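Local coordinates for RagB/SusD family nutrient uptake outer membrane protein (PDB 7KV2) that probably binds beta-glucan at the outer membrane of a gut Bacteroides as a SusD-family surface glycan-binding protein, at residues I262-E276 and N397-L409. Sequence-based numbering, arbitrary orientation.
Sequences IFKETGEWSIESIFE and NNNLRIYRYSETL. With NA (sodium ion), chain G; EDO (1,2-ethanediol), chain F.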
loop_
_atom_site.group_PDB
_atom_site.type_symbol
_atom_site.label_atom_id
_atom_site.label_comp_id
_atom_site.label_asym_id
_atom_site.label_seq_id
_atom_site.Cartn_x
_atom_site.Cartn_y
_atom_site.Cartn_z
ATOM N N ILE A 262 -5.381 -15.441 -1.702
ATOM C CA ILE A 262 -5.265 -14.036 -2.182
ATOM C C ILE A 262 -3.804 -13.692 -2.531
ATOM O O ILE A 262 -3.586 -13.095 -3.600
ATOM C CB ILE A 262 -5.832 -13.064 -1.141
ATOM C CG1 ILE A 262 -7.349 -13.251 -0.982
ATOM C CG2 ILE A 262 -5.488 -11.641 -1.564
ATOM C CD1 ILE A 262 -7.936 -12.542 0.245
ATOM N N PHE A 263 -2.866 -13.974 -1.619
ATOM C CA PHE A 263 -1.477 -13.443 -1.625
ATOM C C PHE A 263 -0.524 -14.447 -2.269
ATOM O O PHE A 263 0.658 -14.161 -2.406
ATOM C CB PHE A 263 -1.046 -13.015 -0.211
ATOM C CG PHE A 263 -1.818 -11.794 0.206
ATOM C CD1 PHE A 263 -1.448 -10.553 -0.262
ATOM C CD2 PHE A 263 -2.935 -11.887 1.008
ATOM C CE1 PHE A 263 -2.193 -9.422 0.035
ATOM C CE2 PHE A 263 -3.658 -10.753 1.322
ATOM C CZ PHE A 263 -3.285 -9.520 0.860
ATOM N N LYS A 264 -1.056 -15.601 -2.687
ATOM C CA LYS A 264 -0.341 -16.531 -3.582
ATOM C C LYS A 264 -0.129 -15.879 -4.931
ATOM O O LYS A 264 -0.997 -15.038 -5.380
ATOM C CB LYS A 264 -1.153 -17.821 -3.764
ATOM C CG LYS A 264 -1.295 -18.628 -2.500
ATOM C CD LYS A 264 -2.151 -19.884 -2.706
ATOM C CE LYS A 264 -2.211 -20.753 -1.466
ATOM N NZ LYS A 264 -3.201 -21.827 -1.673
ATOM N N GLU A 265 0.873 -16.361 -5.651
ATOM C CA GLU A 265 1.138 -15.853 -7.009
ATOM C C GLU A 265 -0.102 -16.106 -7.879
ATOM O O GLU A 265 -0.475 -15.208 -8.680
ATOM C CB GLU A 265 2.408 -16.469 -7.585
ATOM C CG GLU A 265 2.718 -15.874 -8.938
ATOM C CD GLU A 265 3.881 -16.448 -9.725
ATOM O OE1 GLU A 265 4.356 -17.575 -9.422
ATOM O OE2 GLU A 265 4.309 -15.726 -10.618
ATOM N N THR A 266 -0.763 -17.267 -7.731
ATOM C CA THR A 266 -2.034 -17.559 -8.430
ATOM C C THR A 266 -3.170 -16.604 -8.051
ATOM O O THR A 266 -4.155 -16.576 -8.810
ATOM C CB THR A 266 -2.476 -19.006 -8.242
ATOM O OG1 THR A 266 -2.602 -19.274 -6.845
ATOM C CG2 THR A 266 -1.518 -19.931 -8.957
ATOM N N GLY A 267 -3.056 -15.832 -6.967
ATOM C CA GLY A 267 -4.096 -14.876 -6.548
ATOM C C GLY A 267 -3.905 -13.496 -7.144
ATOM O O GLY A 267 -4.814 -12.660 -6.953
ATOM N N GLU A 268 -2.826 -13.272 -7.903
ATOM C CA GLU A 268 -2.600 -11.971 -8.575
ATOM C C GLU A 268 -3.726 -11.731 -9.583
ATOM O O GLU A 268 -4.045 -12.633 -10.402
ATOM C CB GLU A 268 -1.231 -11.888 -9.237
ATOM C CG GLU A 268 -0.092 -11.957 -8.224
ATOM C CD GLU A 268 1.284 -11.823 -8.871
ATOM O OE1 GLU A 268 1.393 -12.044 -10.091
ATOM O OE2 GLU A 268 2.275 -11.541 -8.149
ATOM N N TRP A 269 -4.284 -10.525 -9.557
ATOM C CA TRP A 269 -5.338 -10.083 -10.513
ATOM C C TRP A 269 -6.496 -11.093 -10.515
ATOM O O TRP A 269 -7.046 -11.379 -11.604
ATOM C CB TRP A 269 -4.734 -9.829 -11.919
ATOM C CG TRP A 269 -3.752 -8.675 -11.867
ATOM C CD1 TRP A 269 -2.391 -8.734 -11.945
ATOM C CD2 TRP A 269 -4.067 -7.290 -11.647
ATOM N NE1 TRP A 269 -1.843 -7.469 -11.823
ATOM C CE2 TRP A 269 -2.857 -6.569 -11.657
ATOM C CE3 TRP A 269 -5.258 -6.580 -11.497
ATOM C CZ2 TRP A 269 -2.824 -5.184 -11.503
ATOM C CZ3 TRP A 269 -5.225 -5.201 -11.412
ATOM C CH2 TRP A 269 -4.019 -4.524 -11.387
ATOM N N SER A 270 -6.890 -11.551 -9.337
ATOM C CA SER A 270 -8.029 -12.485 -9.153
ATOM C C SER A 270 -9.341 -11.699 -9.275
ATOM O O SER A 270 -9.345 -10.455 -9.463
ATOM C CB SER A 270 -7.976 -13.116 -7.812
ATOM O OG SER A 270 -8.314 -12.139 -6.831
ATOM N N ILE A 271 -10.454 -12.375 -9.017
ATOM C CA ILE A 271 -11.763 -11.671 -9.051
ATOM C C ILE A 271 -11.826 -10.628 -7.933
ATOM O O ILE A 271 -12.615 -9.678 -8.031
ATOM C CB ILE A 271 -12.911 -12.673 -8.980
ATOM C CG1 ILE A 271 -14.198 -11.974 -9.437
ATOM C CG2 ILE A 271 -13.002 -13.323 -7.612
ATOM C CD1 ILE A 271 -15.127 -12.879 -10.148
ATOM N N GLU A 272 -10.980 -10.762 -6.910
ATOM C CA GLU A 272 -10.962 -9.811 -5.775
ATOM C C GLU A 272 -10.126 -8.566 -6.082
ATOM O O GLU A 272 -10.279 -7.569 -5.361
ATOM C CB GLU A 272 -10.368 -10.497 -4.558
ATOM C CG GLU A 272 -10.643 -9.719 -3.306
ATOM C CD GLU A 272 -10.666 -10.480 -2.031
ATOM O OE1 GLU A 272 -10.914 -11.703 -2.071
ATOM O OE2 GLU A 272 -10.433 -9.826 -1.005
ATOM N N SER A 273 -9.213 -8.633 -7.045
ATOM C CA SER A 273 -8.203 -7.564 -7.263
ATOM C C SER A 273 -8.829 -6.445 -8.077
ATOM O O SER A 273 -9.258 -6.720 -9.206
ATOM C CB SER A 273 -6.924 -8.019 -7.954
ATOM O OG SER A 273 -6.477 -9.254 -7.473
ATOM N N ILE A 274 -8.853 -5.233 -7.522
ATOM C CA ILE A 274 -9.194 -3.957 -8.223
ATOM C C ILE A 274 -7.901 -3.289 -8.710
ATOM O O ILE A 274 -7.836 -2.836 -9.886
ATOM C CB ILE A 274 -10.043 -3.054 -7.315
ATOM C CG1 ILE A 274 -11.398 -3.721 -7.069
ATOM C CG2 ILE A 274 -10.155 -1.646 -7.893
ATOM C CD1 ILE A 274 -12.178 -3.172 -5.920
ATOM N N PHE A 275 -6.853 -3.266 -7.888
ATOM C CA PHE A 275 -5.569 -2.688 -8.344
ATOM C C PHE A 275 -4.406 -3.318 -7.579
ATOM O O PHE A 275 -4.485 -3.441 -6.346
ATOM C CB PHE A 275 -5.635 -1.165 -8.226
ATOM C CG PHE A 275 -4.601 -0.445 -9.047
ATOM C CD1 PHE A 275 -4.608 -0.548 -10.433
ATOM C CD2 PHE A 275 -3.586 0.294 -8.436
ATOM C CE1 PHE A 275 -3.653 0.105 -11.196
ATOM C CE2 PHE A 275 -2.631 0.948 -9.204
ATOM C CZ PHE A 275 -2.656 0.834 -10.580
ATOM N N GLU A 276 -3.361 -3.614 -8.338
ATOM C CA GLU A 276 -2.037 -4.103 -7.840
ATOM C C GLU A 276 -0.944 -3.315 -8.542
ATOM O O GLU A 276 -1.162 -2.810 -9.650
ATOM C CB GLU A 276 -1.833 -5.596 -8.064
ATOM C CG GLU A 276 -3.059 -6.407 -7.727
ATOM C CD GLU A 276 -2.861 -7.918 -7.764
ATOM O OE1 GLU A 276 -1.724 -8.385 -8.004
ATOM O OE2 GLU A 276 -3.855 -8.615 -7.533
ATOM N N ASN A 397 8.616 -11.956 -7.060
ATOM C CA ASN A 397 7.505 -11.798 -8.021
ATOM C C ASN A 397 6.231 -11.294 -7.298
ATOM O O ASN A 397 5.253 -11.005 -8.007
ATOM C CB ASN A 397 7.242 -13.123 -8.762
ATOM C CG ASN A 397 6.693 -14.238 -7.898
ATOM O OD1 ASN A 397 6.175 -14.010 -6.800
ATOM N ND2 ASN A 397 6.806 -15.485 -8.368
ATOM N N ASN A 398 6.228 -11.087 -5.981
ATOM C CA ASN A 398 4.970 -10.720 -5.261
ATOM C C ASN A 398 4.435 -9.360 -5.706
ATOM O O ASN A 398 5.000 -8.289 -5.313
ATOM C CB ASN A 398 5.156 -10.680 -3.742
ATOM C CG ASN A 398 5.741 -11.945 -3.177
ATOM O OD1 ASN A 398 6.890 -12.296 -3.498
ATOM N ND2 ASN A 398 4.942 -12.625 -2.359
ATOM N N ASN A 399 3.327 -9.312 -6.430
ATOM C CA ASN A 399 2.672 -8.007 -6.657
ATOM C C ASN A 399 2.248 -7.354 -5.325
ATOM O O ASN A 399 1.907 -8.044 -4.351
ATOM C CB ASN A 399 1.420 -8.162 -7.524
ATOM C CG ASN A 399 1.689 -8.492 -8.972
ATOM O OD1 ASN A 399 2.844 -8.692 -9.392
ATOM N ND2 ASN A 399 0.599 -8.559 -9.732
ATOM N N LEU A 400 2.245 -6.025 -5.261
ATOM C CA LEU A 400 1.741 -5.286 -4.071
ATOM C C LEU A 400 0.252 -5.059 -4.287
ATOM O O LEU A 400 -0.116 -4.330 -5.228
ATOM C CB LEU A 400 2.536 -3.988 -3.846
ATOM C CG LEU A 400 2.087 -3.252 -2.599
ATOM C CD1 LEU A 400 2.398 -4.055 -1.339
ATOM C CD2 LEU A 400 2.727 -1.863 -2.546
ATOM N N ARG A 401 -0.594 -5.714 -3.473
ATOM C CA ARG A 401 -2.060 -5.514 -3.600
ATOM C C ARG A 401 -2.418 -4.115 -3.067
ATOM O O ARG A 401 -2.134 -3.816 -1.921
ATOM C CB ARG A 401 -2.803 -6.620 -2.865
ATOM C CG ARG A 401 -2.882 -7.932 -3.643
ATOM C CD ARG A 401 -1.528 -8.621 -3.816
ATOM N NE ARG A 401 -1.743 -10.022 -4.217
ATOM C CZ ARG A 401 -0.771 -10.873 -4.540
ATOM N NH1 ARG A 401 0.494 -10.487 -4.553
ATOM N NH2 ARG A 401 -1.086 -12.106 -4.881
ATOM N N ILE A 402 -3.061 -3.276 -3.851
ATOM C CA ILE A 402 -3.439 -1.898 -3.438
ATOM C C ILE A 402 -4.919 -1.867 -3.025
ATOM O O ILE A 402 -5.189 -1.537 -1.858
ATOM C CB ILE A 402 -3.116 -0.895 -4.576
ATOM C CG1 ILE A 402 -1.645 -0.952 -4.999
ATOM C CG2 ILE A 402 -3.538 0.502 -4.168
ATOM C CD1 ILE A 402 -0.666 -0.699 -3.851
ATOM N N TYR A 403 -5.832 -2.281 -3.931
ATOM C CA TYR A 403 -7.300 -2.293 -3.699
ATOM C C TYR A 403 -7.856 -3.691 -3.947
ATOM O O TYR A 403 -7.643 -4.288 -5.056
ATOM C CB TYR A 403 -8.038 -1.301 -4.590
ATOM C CG TYR A 403 -7.603 0.107 -4.352
ATOM C CD1 TYR A 403 -7.666 0.671 -3.083
ATOM C CD2 TYR A 403 -7.223 0.916 -5.416
ATOM C CE1 TYR A 403 -7.279 1.994 -2.858
ATOM C CE2 TYR A 403 -6.865 2.236 -5.196
ATOM C CZ TYR A 403 -6.921 2.785 -3.926
ATOM O OH TYR A 403 -6.480 4.075 -3.751
ATOM N N ARG A 404 -8.514 -4.206 -2.907
ATOM C CA ARG A 404 -9.189 -5.522 -2.943
ATOM C C ARG A 404 -10.676 -5.278 -2.720
ATOM O O ARG A 404 -11.036 -4.328 -2.020
ATOM C CB ARG A 404 -8.647 -6.470 -1.886
ATOM C CG ARG A 404 -7.149 -6.697 -2.028
ATOM C CD ARG A 404 -6.611 -7.872 -1.242
ATOM N NE ARG A 404 -6.504 -7.707 0.211
ATOM C CZ ARG A 404 -7.335 -8.224 1.121
ATOM N NH1 ARG A 404 -8.422 -8.909 0.763
ATOM N NH2 ARG A 404 -7.071 -8.067 2.405
ATOM N N TYR A 405 -11.493 -6.168 -3.250
ATOM C CA TYR A 405 -12.960 -6.025 -3.180
ATOM C C TYR A 405 -13.444 -6.025 -1.730
ATOM O O TYR A 405 -14.460 -5.435 -1.468
ATOM C CB TYR A 405 -13.607 -7.155 -3.956
ATOM C CG TYR A 405 -15.108 -7.091 -4.095
ATOM C CD1 TYR A 405 -15.716 -6.161 -4.909
ATOM C CD2 TYR A 405 -15.906 -8.051 -3.505
ATOM C CE1 TYR A 405 -17.094 -6.175 -5.111
ATOM C CE2 TYR A 405 -17.276 -8.073 -3.682
ATOM C CZ TYR A 405 -17.876 -7.141 -4.492
ATOM O OH TYR A 405 -19.227 -7.225 -4.685
ATOM N N SER A 406 -12.781 -6.692 -0.788
ATOM C CA SER A 406 -13.211 -6.603 0.633
ATOM C C SER A 406 -13.171 -5.131 1.102
ATOM O O SER A 406 -13.996 -4.735 1.943
ATOM C CB SER A 406 -12.396 -7.513 1.489
ATOM O OG SER A 406 -11.044 -7.124 1.468
ATOM N N GLU A 407 -12.278 -4.313 0.540
ATOM C CA GLU A 407 -12.226 -2.886 0.862
ATOM C C GLU A 407 -13.428 -2.164 0.264
ATOM O O GLU A 407 -13.963 -1.237 0.942
ATOM C CB GLU A 407 -10.933 -2.245 0.384
ATOM C CG GLU A 407 -10.756 -0.897 1.030
ATOM C CD GLU A 407 -9.431 -0.189 0.872
ATOM O OE1 GLU A 407 -8.545 -0.687 0.132
ATOM O OE2 GLU A 407 -9.320 0.930 1.497
ATOM N N THR A 408 -13.831 -2.545 -0.948
ATOM C CA THR A 408 -15.068 -2.012 -1.551
ATOM C C THR A 408 -16.249 -2.263 -0.593
ATOM O O THR A 408 -17.015 -1.346 -0.341
ATOM C CB THR A 408 -15.334 -2.678 -2.904
ATOM O OG1 THR A 408 -14.183 -2.602 -3.735
ATOM C CG2 THR A 408 -16.493 -2.019 -3.612
ATOM N N LEU A 409 -16.428 -3.502 -0.146
ATOM C CA LEU A 409 -17.563 -3.908 0.718
ATOM C C LEU A 409 -17.514 -3.147 2.055
ATOM O O LEU A 409 -18.575 -2.636 2.506
ATOM C CB LEU A 409 -17.530 -5.423 0.935
ATOM C CG LEU A 409 -17.885 -6.326 -0.255
ATOM C CD1 LEU A 409 -17.537 -7.765 0.060
ATOM C CD2 LEU A 409 -19.350 -6.237 -0.647
HETATM NA NA NA G . -19.473 -7.640 -7.449
HETATM C C1 EDO F . -2.010 -14.838 -11.347
HETATM O O1 EDO F . -2.671 -14.056 -12.364
HETATM C C2 EDO F . -0.544 -15.178 -11.600
HETATM O O2 EDO F . 0.335 -14.094 -11.910
HETATM O O HOH W 1 2.217 -11.809 -1.941
HETATM O O HOH W 2 -4.370 -10.505 -5.399
HETATM O O HOH W 3 1.904 -12.710 -5.505
HETATM O O HOH W 4 0.936 -9.668 -12.511
HETATM O O HOH W 5 -20.683 -9.528 -7.327
#
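The guanidinium of Arg-401 has the CA of Phe-263 over one face and, over the other, the CG of Glu-268 and OE1 of Glu-276, which lies well out of the guanidinium plane and receives none of its N-H groups. At its edge NH2 donates to Ile-262 O (3.0 Å), in the carbonyl plane on a lone pair, while NH1 turns back to Asn-399 O. A bend at chi2 (68°) turns the arginine into the loop formed by 262-268, its methylenes running alongside the Phe-263 ring. That ring also reaches Arg-404: CE2 lies over one guanidinium face, the planes 80° apart, and Glu-272 OE2 comes to the edge, 2.8 Å from NH1, in a salt bridge whose hydrogen bond is weak. Arg-404 is shared with Glu-456 and Glu-460, and Glu-272 with Arg-435.

The carboxylate of Glu-268 stacks on the Asn-399 amide, planes 15° apart, and its OE2 takes the Asn-399 backbone N-H at 3.0 Å. The same amide sends ND2 to Glu-276 OE1 (2.9 Å), nearly in the amide plane. Glu-276 OE2 in turn accepts from Trp-269 N and Ser-273 OG, so the one carboxylate joins the 267-270 turn and its own strand to the loop leading into strand 400-404.

On the other face of the sheet from Arg-401, Glu-276 and Arg-404, Phe-275 CB packs on Tyr-403 CD2 (3.8 Å), against helix 217-231. Tyr-403 O accepts from Ile-274 N and Phe-275 N; Phe-275 O accepts from Ile-402 N and Tyr-403 N. These are two classic beta bulges in a two-stranded antiparallel sheet; strand 400-404 leads on into a helix, and at that junction Tyr-405 OH binds sodium with the carbonyls of Ile-248, Ser-250 and Tyr-253.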